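Local structure of trichothecene 3-O-acetyltransferase TRI101 (2ZBA) at residues G20-P23 and P24-S27; R283-L286 and A287-A291; D376-P379 and S380-I383; I435-R438 and D439-E443. The protein transfers the acetyl group of acetyl-coenzyme A to the 3-hydroxyl of trichothecene mycotoxins such as those on the pathway to T-2 toxin. All blocks are in the same frame, centred on the assembly; numbering follows the deposited sequence.

Interaction 1. Residues G20-P23 and P24-S27; sequences GQQP and PLLS. With ZBA (12,13-Epoxytrichothec-9-ene-3,4,8,15-tetrol-4,15-diacetate-8-isovalerate), chain F.
The backbone NH of Leu26 is shared by two carbonyls of the preceding turn. Its main bond, 3.3 Å from Leu26 N to Gln22 O, runs nearly end-on to that carbonyl (C=O...N angle 163°), while Pro23 O makes a second, weak bond to the same nitrogen. Ser27 N follows by bonding to Pro24 O at 3.1 Å, so the chain closes into the short, loosely bonded helix 23-26. Neither proline at its start can donate a backbone hydrogen, and the adjacent rings extend in a common direction, with Pro23 CD and Pro24 CD tightly packed at 3.4 Å. In this acetyltransferase of the BAHD superfamily, the turn forms part of the wall of the trichothecene pocket. Leu25 CD2 comes within 3.3 Å of the acetate carbonyl oxygen O13 of the bound T-2 toxin, and Pro24 CB lies 3.6 Å from that oxygen, so the ligand's acetate meets hydrocarbon here. The Leu25 side chain crosses that of Gln22, Leu25 CD1 meeting the amide carbon Gln22 CD at 3.8 Å. With Leu25 CG beside the backbone N (chi1 -63°) and the chain then extended, the two methyls divide between glutamine and toxin. Leu25 CD1 also packs against Gly20 CA at 3.9 Å. The branch of Leu26 packs over the backbone carbonyls of Gly20, Gln21 and Gln22 and touches Leu16, whereas the amide oxygen of Gln21 is bonded by Ser82 N.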
loop_
_atom_site.group_PDB
_atom_site.type_symbol
_atom_site.label_atom_id
_atom_site.label_comp_id
_atom_site.label_asym_id
_atom_site.label_seq_id
_atom_site.Cartn_x
_atom_site.Cartn_y
_atom_site.Cartn_z
ATOM N N GLY A 20 -8.057 -0.605 12.332
ATOM C CA GLY A 20 -8.156 -1.621 11.283
ATOM C C GLY A 20 -9.520 -2.280 11.225
ATOM O O GLY A 20 -9.765 -3.129 10.360
ATOM N N GLN A 21 -10.400 -1.904 12.157
ATOM C CA GLN A 21 -11.743 -2.472 12.237
ATOM C C GLN A 21 -12.725 -1.821 11.276
ATOM O O GLN A 21 -13.932 -1.975 11.444
ATOM C CB GLN A 21 -12.306 -2.374 13.656
ATOM C CG GLN A 21 -11.412 -2.892 14.743
ATOM C CD GLN A 21 -11.669 -4.316 15.131
ATOM O OE1 GLN A 21 -12.355 -5.055 14.442
ATOM N NE2 GLN A 21 -11.089 -4.717 16.233
ATOM N N GLN A 22 -12.221 -1.093 10.282
ATOM C CA GLN A 22 -13.055 -0.469 9.252
ATOM C C GLN A 22 -13.528 -1.537 8.273
ATOM O O GLN A 22 -12.705 -2.284 7.740
ATOM C CB GLN A 22 -12.256 0.581 8.468
ATOM C CG GLN A 22 -11.763 1.715 9.271
ATOM C CD GLN A 22 -10.773 2.580 8.528
ATOM O OE1 GLN A 22 -10.916 2.832 7.326
ATOM N NE2 GLN A 22 -9.771 3.070 9.247
ATOM N N PRO A 23 -14.847 -1.594 7.990
ATOM C CA PRO A 23 -15.292 -2.651 7.080
ATOM C C PRO A 23 -14.593 -2.658 5.697
ATOM O O PRO A 23 -14.416 -3.730 5.147
ATOM C CB PRO A 23 -16.816 -2.426 6.974
ATOM C CG PRO A 23 -17.169 -1.631 8.215
ATOM C CD PRO A 23 -15.975 -0.749 8.451
ATOM N N PRO A 24 -14.192 -1.485 5.140
ATOM C CA PRO A 24 -13.392 -1.601 3.904
ATOM C C PRO A 24 -12.066 -2.389 4.046
ATOM O O PRO A 24 -11.741 -3.202 3.180
ATOM C CB PRO A 24 -13.091 -0.141 3.516
ATOM C CG PRO A 24 -14.053 0.700 4.279
ATOM C CD PRO A 24 -14.424 -0.074 5.514
ATOM N N LEU A 25 -11.311 -2.140 5.112
ATOM C CA LEU A 25 -10.020 -2.807 5.317
ATOM C C LEU A 25 -10.199 -4.304 5.492
ATOM O O LEU A 25 -9.312 -5.093 5.155
ATOM C CB LEU A 25 -9.270 -2.218 6.521
ATOM C CG LEU A 25 -8.888 -0.740 6.397
ATOM C CD1 LEU A 25 -8.280 -0.207 7.684
ATOM C CD2 LEU A 25 -7.960 -0.512 5.204
ATOM N N LEU A 26 -11.355 -4.698 6.010
ATOM C CA LEU A 26 -11.619 -6.107 6.295
ATOM C C LEU A 26 -11.999 -6.898 5.045
ATOM O O LEU A 26 -12.037 -8.127 5.082
ATOM C CB LEU A 26 -12.659 -6.256 7.417
ATOM C CG LEU A 26 -12.080 -5.958 8.806
ATOM C CD1 LEU A 26 -13.162 -5.578 9.816
ATOM C CD2 LEU A 26 -11.276 -7.160 9.278
ATOM N N SER A 27 -12.226 -6.185 3.938
ATOM C CA SER A 27 -12.507 -6.787 2.622
ATOM C C SER A 27 -11.325 -6.768 1.629
ATOM O O SER A 27 -11.475 -7.159 0.464
ATOM C CB SER A 27 -13.705 -6.085 1.977
ATOM O OG SER A 27 -14.923 -6.565 2.540
HETATM O O18 ZBA F . -10.239 2.848 -2.633
HETATM C C44 ZBA F . -10.558 1.916 -1.937
HETATM C C45 ZBA F . -11.895 1.675 -1.334
HETATM C C46 ZBA F . -12.348 0.269 -1.320
HETATM C C48 ZBA F . -12.583 -0.507 -2.514
HETATM C C47 ZBA F . -12.636 -0.501 -0.080
HETATM O O17 ZBA F . -9.658 0.976 -1.647
HETATM C C31 ZBA F . -8.235 1.175 -1.907
HETATM C C30 ZBA F . -7.658 2.241 -0.989
HETATM C C32 ZBA F . -7.614 -0.184 -1.824
HETATM C C39 ZBA F . -8.166 -1.184 -2.794
HETATM C C33 ZBA F . -6.645 -0.438 -0.972
HETATM C C34 ZBA F . -6.042 0.584 -0.073
HETATM O O10 ZBA F . -4.870 1.159 -0.764
HETATM C C29 ZBA F . -6.987 1.770 0.349
HETATM C C38 ZBA F . -8.060 1.230 1.319
HETATM O O12 ZBA F . -9.235 2.075 1.275
HETATM C C40 ZBA F . -10.057 2.017 2.322
HETATM C C41 ZBA F . -11.265 2.868 2.113
HETATM O O13 ZBA F . -9.877 1.398 3.275
HETATM C C28 ZBA F . -6.126 2.938 1.052
HETATM C C37 ZBA F . -7.049 4.067 1.589
HETATM C C35 ZBA F . -5.085 3.420 0.024
HETATM C C25 ZBA F . -4.192 2.256 -0.121
HETATM C C36 ZBA F . -5.195 4.511 -0.910
HETATM O O11 ZBA F . -4.368 4.635 0.258
HETATM C C27 ZBA F . -5.119 2.349 2.141
HETATM C C26 ZBA F . -3.846 2.107 1.346
HETATM O O16 ZBA F . -3.228 0.869 1.589
HETATM O O14 ZBA F . -4.806 3.201 3.285
#

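Interaction 2. Residues R283-L286 and A287-A291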
loop_
_atom_site.group_PDB
_atom_site.type_symbol
_atom_site.label_atom_id
_atom_site.label_comp_id
_atom_site.label_asym_id
_atom_site.label_seq_id
_atom_site.Cartn_x
_atom_site.Cartn_y
_atom_site.Cartn_z
ATOM N N ARG A 283 -4.698 19.146 -14.293
ATOM C CA ARG A 283 -4.529 19.744 -15.618
ATOM C C ARG A 283 -5.314 19.034 -16.715
ATOM O O ARG A 283 -6.148 19.665 -17.365
ATOM C CB ARG A 283 -3.051 19.828 -15.989
ATOM C CG ARG A 283 -2.797 20.384 -17.372
ATOM C CD ARG A 283 -1.342 20.739 -17.535
ATOM N NE ARG A 283 -0.470 19.568 -17.559
ATOM C CZ ARG A 283 0.378 19.244 -16.585
ATOM N NH1 ARG A 283 0.465 19.992 -15.480
ATOM N NH2 ARG A 283 1.124 18.150 -16.699
ATOM N N VAL A 284 -5.079 17.727 -16.893
ATOM C CA VAL A 284 -5.770 16.974 -17.957
ATOM C C VAL A 284 -7.279 16.894 -17.738
ATOM O O VAL A 284 -8.042 16.802 -18.703
ATOM C CB VAL A 284 -5.159 15.562 -18.243
ATOM C CG1 VAL A 284 -3.660 15.659 -18.555
ATOM C CG2 VAL A 284 -5.428 14.582 -17.109
ATOM N N ARG A 285 -7.705 16.968 -16.475
ATOM C CA ARG A 285 -9.141 16.918 -16.123
ATOM C C ARG A 285 -9.867 18.229 -16.407
ATOM O O ARG A 285 -11.095 18.265 -16.445
ATOM C CB ARG A 285 -9.333 16.514 -14.655
ATOM C CG ARG A 285 -9.244 15.033 -14.407
ATOM C CD ARG A 285 -9.154 14.707 -12.918
ATOM N NE ARG A 285 -9.198 13.259 -12.722
ATOM C CZ ARG A 285 -9.002 12.629 -11.566
ATOM N NH1 ARG A 285 -8.756 13.323 -10.444
ATOM N NH2 ARG A 285 -9.086 11.296 -11.531
ATOM N N LEU A 286 -9.106 19.299 -16.601
ATOM C CA LEU A 286 -9.652 20.575 -17.063
ATOM C C LEU A 286 -10.281 20.487 -18.446
ATOM O O LEU A 286 -11.057 21.361 -18.828
ATOM C CB LEU A 286 -8.581 21.659 -17.066
ATOM C CG LEU A 286 -8.193 22.215 -15.702
ATOM C CD1 LEU A 286 -7.063 23.211 -15.870
ATOM C CD2 LEU A 286 -9.425 22.845 -15.047
ATOM N N ALA A 287 -9.950 19.433 -19.193
ATOM C CA ALA A 287 -10.599 19.176 -20.475
ATOM C C ALA A 287 -12.029 18.628 -20.322
ATOM O O ALA A 287 -12.770 18.573 -21.303
ATOM C CB ALA A 287 -9.741 18.243 -21.329
ATOM N N ARG A 288 -12.428 18.242 -19.105
ATOM C CA ARG A 288 -13.733 17.594 -18.897
ATOM C C ARG A 288 -14.512 18.034 -17.644
ATOM O O ARG A 288 -15.659 17.640 -17.450
ATOM C CB ARG A 288 -13.612 16.051 -18.961
ATOM C CG ARG A 288 -12.764 15.386 -17.851
ATOM C CD ARG A 288 -13.092 13.877 -17.678
ATOM N NE ARG A 288 -12.428 13.312 -16.499
ATOM C CZ ARG A 288 -12.983 13.193 -15.284
ATOM N NH1 ARG A 288 -14.238 13.588 -15.061
ATOM N NH2 ARG A 288 -12.283 12.674 -14.277
ATOM N N LEU A 289 -13.887 18.852 -16.807
ATOM C CA LEU A 289 -14.533 19.398 -15.608
ATOM C C LEU A 289 -14.342 20.916 -15.555
ATOM O O LEU A 289 -13.291 21.403 -15.974
ATOM C CB LEU A 289 -13.911 18.788 -14.347
ATOM C CG LEU A 289 -13.984 17.287 -14.065
ATOM C CD1 LEU A 289 -12.999 16.955 -12.959
ATOM C CD2 LEU A 289 -15.391 16.864 -13.677
ATOM N N ASP A 290 -15.337 21.639 -15.019
ATOM C CA ASP A 290 -15.216 23.087 -14.712
ATOM C C ASP A 290 -13.930 23.386 -13.947
ATOM O O ASP A 290 -13.460 22.549 -13.179
ATOM C CB ASP A 290 -16.390 23.596 -13.848
ATOM C CG ASP A 290 -17.635 23.954 -14.654
ATOM O OD1 ASP A 290 -17.524 24.353 -15.836
ATOM O OD2 ASP A 290 -18.752 23.858 -14.081
ATOM N N ALA A 291 -13.381 24.583 -14.148
ATOM C CA ALA A 291 -12.196 25.056 -13.423
ATOM C C ALA A 291 -12.396 25.038 -11.900
ATOM O O ALA A 291 -11.478 24.736 -11.148
ATOM C CB ALA A 291 -11.810 26.465 -13.903
#
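Val284 O accepts from Ala287 N at 3.3 Å where helix 269-285 gives way to the loop leading to strand 294-302, the donor standing well above the carbonyl plane. The methyl of Ala287 packs close to the same oxygen. At Arg285 the carbonyl oxygen is gripped twice: Arg288 N approaches at 3.0 Å from above its plane, and Leu289 N, at 2.9 Å, lies nearly in line with the C=O bond (168°). The extended side chains of Arg285 and Arg288 run alongside, their guanidinium planes 77° apart. Arg288 NH2 lies 3.5 Å from Arg285 NE, placed obliquely to both planes. Arg288 reaches this position because its CG is wedged between the backbone N and the carbonyl carbon (chi1 65°). The closeness of the two positive groups is probably compensated by a shared carboxylate of helix 439-446 between them, while Ser418 OG and the carbonyl of Ser382 accept from Arg285 and the carbonyl of Ser380 from Arg288. Leu289 adds its CD1 methyl against Arg285 CB at 4.1 Å. Further on, Leu286 turns to the other side, where it packs on Val327 and Ala331 of helix 327-332. Its CD2 methyl rests on the backbone of the loop after it has turned back, Leu286 CD2 lying 3.9 Å from Ala291 CA.

Interaction 3. Residues D376-P379 and S380-I383. With CA (calcium ion), chain H.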
loop_
_atom_site.group_PDB
_atom_site.type_symbol
_atom_site.label_atom_id
_atom_site.label_comp_id
_atom_site.label_asym_id
_atom_site.label_seq_id
_atom_site.Cartn_x
_atom_site.Cartn_y
_atom_site.Cartn_z
ATOM N N ASP A 376 -14.920 10.780 1.795
ATOM C CA ASP A 376 -15.337 11.932 0.994
ATOM C C ASP A 376 -14.668 12.041 -0.387
ATOM O O ASP A 376 -14.828 13.049 -1.073
ATOM C CB ASP A 376 -15.101 13.235 1.765
ATOM C CG ASP A 376 -15.961 13.350 3.004
ATOM O OD1 ASP A 376 -16.807 12.455 3.267
ATOM O OD2 ASP A 376 -15.772 14.345 3.734
ATOM N N ALA A 377 -13.922 11.022 -0.789
ATOM C CA ALA A 377 -13.263 11.017 -2.112
ATOM C C ALA A 377 -14.287 10.846 -3.246
ATOM O O ALA A 377 -15.225 10.056 -3.127
ATOM C CB ALA A 377 -12.216 9.913 -2.171
ATOM N N ASN A 378 -14.108 11.619 -4.318
ATOM C CA ASN A 378 -14.879 11.492 -5.560
ATOM C C ASN A 378 -13.985 10.872 -6.650
ATOM O O ASN A 378 -12.998 11.465 -7.016
ATOM C CB ASN A 378 -15.327 12.892 -6.001
ATOM C CG ASN A 378 -16.284 12.878 -7.182
ATOM O OD1 ASN A 378 -16.271 11.977 -8.024
ATOM N ND2 ASN A 378 -17.127 13.895 -7.248
ATOM N N PRO A 379 -14.343 9.688 -7.190
ATOM C CA PRO A 379 -13.486 9.079 -8.238
ATOM C C PRO A 379 -13.185 10.014 -9.423
ATOM O O PRO A 379 -12.077 9.997 -9.953
ATOM C CB PRO A 379 -14.290 7.867 -8.706
ATOM C CG PRO A 379 -15.268 7.582 -7.604
ATOM C CD PRO A 379 -15.526 8.862 -6.876
ATOM N N SER A 380 -14.161 10.828 -9.819
ATOM C CA SER A 380 -14.011 11.749 -10.942
ATOM C C SER A 380 -12.911 12.787 -10.723
ATOM O O SER A 380 -12.177 13.117 -11.657
ATOM C CB SER A 380 -15.330 12.467 -11.201
ATOM O OG SER A 380 -15.170 13.515 -12.148
ATOM N N SER A 381 -12.788 13.302 -9.494
ATOM C CA SER A 381 -11.997 14.510 -9.273
ATOM C C SER A 381 -10.958 14.385 -8.161
ATOM O O SER A 381 -10.096 15.260 -7.997
ATOM C CB SER A 381 -12.934 15.677 -8.981
ATOM O OG SER A 381 -13.746 15.357 -7.857
ATOM N N SER A 382 -11.030 13.309 -7.391
ATOM C CA SER A 382 -10.094 13.132 -6.284
ATOM C C SER A 382 -8.813 12.417 -6.721
ATOM O O SER A 382 -8.645 12.075 -7.895
ATOM C CB SER A 382 -10.765 12.411 -5.109
ATOM O OG SER A 382 -10.958 11.037 -5.399
ATOM N N ILE A 383 -7.895 12.249 -5.771
ATOM C CA ILE A 383 -6.766 11.343 -5.892
ATOM C C ILE A 383 -6.640 10.652 -4.541
ATOM O O ILE A 383 -6.766 11.290 -3.489
ATOM C CB ILE A 383 -5.439 12.046 -6.261
ATOM C CG1 ILE A 383 -5.493 12.578 -7.696
ATOM C CG2 ILE A 383 -4.277 11.074 -6.109
ATOM C CD1 ILE A 383 -4.344 13.444 -8.091
HETATM CA CA CA H . -17.679 13.560 5.406
HETATM O O HOH W 1 -19.255 14.167 7.218
#
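Asn378 and Ser382 meet across a compact turn in which the carbonyl oxygen of Asn378 takes two backbone donors and, in one conformer of Ser382, a third from its hydroxyl. Ser382 N reaches Asn378 O nearly end-on at 2.7 Å, and Ser381 N bonds to the Asn378 oxygen from above its plane at 3.1 Å. Ser382 has two conformers; in one of them OG also comes to Asn378 O, at 2.6 Å and from above the carbonyl plane, so this third bond is less certain. There OG sits between its own backbone N and carbonyl carbon (chi1 73°), which folds the hydroxyl back over the turn, Ser382 OG lying 3.6 Å from Ala377 CB. Asn378 also uses its side chain: with CG swung away from the backbone N (chi1 -173°), the amide oxygen OD1 accepts from Ser380 N at 3.0 Å, closing an Asx turn around Pro379. The hydroxyl of Ser381 lies alongside the asparagine, with OG 3.5 Å from Asn378 CB. Upstream, Asp376 binds a calcium ion, OD1 at 2.6 Å from the metal and OD2 completing the bidentate grip at nearly the same distance. Asp218, the carbonyl of Ile221 and a water are further ligands. The turn lies between this metal site and strand 383-387, where Ile383 makes backbone bonds with strand 294-302 and packs on Trp278 and Thr281 of helix 269-285.

Interaction 4. Residues I435-R438 and D439-E443; sequences ISLR and DEDME
Arg438 O accepts from Met442 N in a nearly straight bond of 3.0 Å (N-H...O angle 173°), the first full helical turn after the strand. Three carboxylates of this turn are joined to the strand through waters. One water donates to Leu437 O and, at 2.8 Å, to Asp439 OD1; a second accepts from Arg438 N and donates to Asp441 OD2 at 2.7 Å. The arrangement is a strand-to-helix junction: strand 431-438 of the seven-stranded mixed sheet passes directly into helix 439-446, with Arg438 at the N-cap position, and the two short segments make an angle of 119°. A third water lies in the plane of the Arg438 guanidinium, at its edge, accepting from NH1 at 2.6 Å and donating to Glu440 OE2. The charged groups themselves remain beyond salt-bridge range, 4.5 Å from Arg438 NH1 to Glu440 OE2. Their direct ionic partners are Glu417 for Arg438 NE and Arg444 for Glu440 OE1. Asp441, buried, is held by Arg285 on OD2 and Arg288 on OD1, a pairing that would be expected to favour its charged form; Asp441 CG packs against Arg438 CG at 3.9 Å. Ser436 OG finds Thr238 O and Phe416 N. The chain of Met442, present as selenomethionine, bends at chi2 (72°) and chi3, which brings Met442 CE against the strand backbone, 3.6 Å from Ile435 O and 4.2 Å from Leu437 CB.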
loop_
_atom_site.group_PDB
_atom_site.type_symbol
_atom_site.label_atom_id
_atom_site.label_comp_id
_atom_site.label_asym_id
_atom_site.label_seq_id
_atom_site.Cartn_x
_atom_site.Cartn_y
_atom_site.Cartn_z
ATOM N N ILE A 435 -0.911 3.911 -11.409
ATOM C CA ILE A 435 -1.936 4.936 -11.561
ATOM C C ILE A 435 -3.172 4.325 -12.223
ATOM O O ILE A 435 -3.068 3.605 -13.229
ATOM C CB ILE A 435 -1.388 6.191 -12.372
ATOM C CG1 ILE A 435 -0.263 6.916 -11.589
ATOM C CG2 ILE A 435 -2.540 7.150 -12.820
ATOM C CD1 ILE A 435 0.331 8.205 -12.296
ATOM N N SER A 436 -4.335 4.598 -11.647
ATOM C CA SER A 436 -5.604 4.236 -12.263
ATOM C C SER A 436 -6.393 5.503 -12.577
ATOM O O SER A 436 -6.574 6.385 -11.714
ATOM C CB SER A 436 -6.410 3.285 -11.384
ATOM O OG SER A 436 -7.544 2.767 -12.087
ATOM N N LEU A 437 -6.820 5.604 -13.835
ATOM C CA LEU A 437 -7.573 6.743 -14.325
ATOM C C LEU A 437 -8.534 6.265 -15.410
ATOM O O LEU A 437 -8.239 5.287 -16.111
ATOM C CB LEU A 437 -6.617 7.805 -14.907
ATOM C CG LEU A 437 -5.691 8.614 -13.976
ATOM C CD1 LEU A 437 -4.620 9.390 -14.795
ATOM C CD2 LEU A 437 -6.468 9.575 -13.069
ATOM N N ARG A 438 -9.670 6.954 -15.555
ATOM C CA ARG A 438 -10.587 6.709 -16.668
ATOM C C ARG A 438 -9.896 6.992 -18.009
ATOM O O ARG A 438 -9.033 7.858 -18.084
ATOM C CB ARG A 438 -11.887 7.525 -16.511
ATOM C CG ARG A 438 -11.784 9.011 -16.882
ATOM C CD ARG A 438 -13.146 9.702 -16.822
ATOM N NE ARG A 438 -13.763 9.630 -15.496
ATOM C CZ ARG A 438 -15.036 9.935 -15.234
ATOM N NH1 ARG A 438 -15.840 10.350 -16.206
ATOM N NH2 ARG A 438 -15.512 9.829 -13.999
ATOM N N ASP A 439 -10.298 6.274 -19.061
ATOM C CA ASP A 439 -9.590 6.283 -20.361
ATOM C C ASP A 439 -9.190 7.665 -20.900
ATOM O O ASP A 439 -8.043 7.846 -21.318
ATOM C CB ASP A 439 -10.378 5.514 -21.430
ATOM C CG ASP A 439 -10.375 4.001 -21.207
ATOM O OD1 ASP A 439 -9.681 3.496 -20.299
ATOM O OD2 ASP A 439 -11.090 3.309 -21.958
ATOM N N GLU A 440 -10.115 8.630 -20.887
ATOM C CA GLU A 440 -9.825 9.948 -21.464
ATOM C C GLU A 440 -8.793 10.724 -20.663
ATOM O O GLU A 440 -7.994 11.456 -21.245
ATOM C CB GLU A 440 -11.098 10.776 -21.724
ATOM C CG GLU A 440 -11.828 11.294 -20.488
ATOM C CD GLU A 440 -13.249 11.765 -20.806
ATOM O OE1 GLU A 440 -13.410 12.779 -21.535
ATOM O OE2 GLU A 440 -14.203 11.132 -20.304
ATOM N N ASP A 441 -8.799 10.546 -19.339
ATOM C CA ASP A 441 -7.766 11.127 -18.475
ATOM C C ASP A 441 -6.428 10.451 -18.741
ATOM O O ASP A 441 -5.416 11.125 -18.907
ATOM C CB ASP A 441 -8.108 10.963 -16.990
ATOM C CG ASP A 441 -9.202 11.912 -16.515
ATOM O OD1 ASP A 441 -9.763 12.656 -17.346
ATOM O OD2 ASP A 441 -9.503 11.888 -15.288
HETATM N N MSE A 442 -6.430 9.116 -18.771
HETATM C CA MSE A 442 -5.216 8.357 -19.084
HETATM C C MSE A 442 -4.573 8.787 -20.408
HETATM O O MSE A 442 -3.371 8.998 -20.463
HETATM C CB MSE A 442 -5.488 6.846 -19.087
HETATM C CG MSE A 442 -4.217 5.985 -19.124
HETATM SE SE MSE A 442 -3.171 5.969 -17.478
HETATM C CE MSE A 442 -4.260 4.666 -16.421
ATOM N N GLU A 443 -5.376 8.917 -21.464
ATOM C CA GLU A 443 -4.841 9.225 -22.797
ATOM C C GLU A 443 -4.371 10.673 -22.925
ATOM O O GLU A 443 -3.393 10.951 -23.623
ATOM C CB GLU A 443 -5.814 8.825 -23.923
ATOM C CG GLU A 443 -7.231 9.398 -23.886
ATOM C CD GLU A 443 -8.093 8.889 -25.058
ATOM O OE1 GLU A 443 -7.671 9.068 -26.229
ATOM O OE2 GLU A 443 -9.181 8.304 -24.815
HETATM O O HOH W 2 -7.455 4.250 -18.738
HETATM O O HOH W 3 -9.727 9.625 -13.837
HETATM O O HOH W 4 -16.209 10.308 -18.823
#

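Overall arrangement
Interactions 2, 3 and 4 form one cluster, their centres 13 to 14 Å apart, whereas interaction 1 touches none of them and lies about 20 Å from interaction 3, centre to centre. The end of helix 269-285, the approach to strand 383-387 and the strand-helix junction at 438 converge on Arg285 and Arg288, so charge and backbone carbonyls dominate there. Interaction 4 is the most buried of the four; interactions 2 and 3 are partly buried and include exposed residues. Interaction 1, also partly buried, presents mainly apolar groups to the toxin, while interaction 3 reaches a bound calcium ion through a carboxylate.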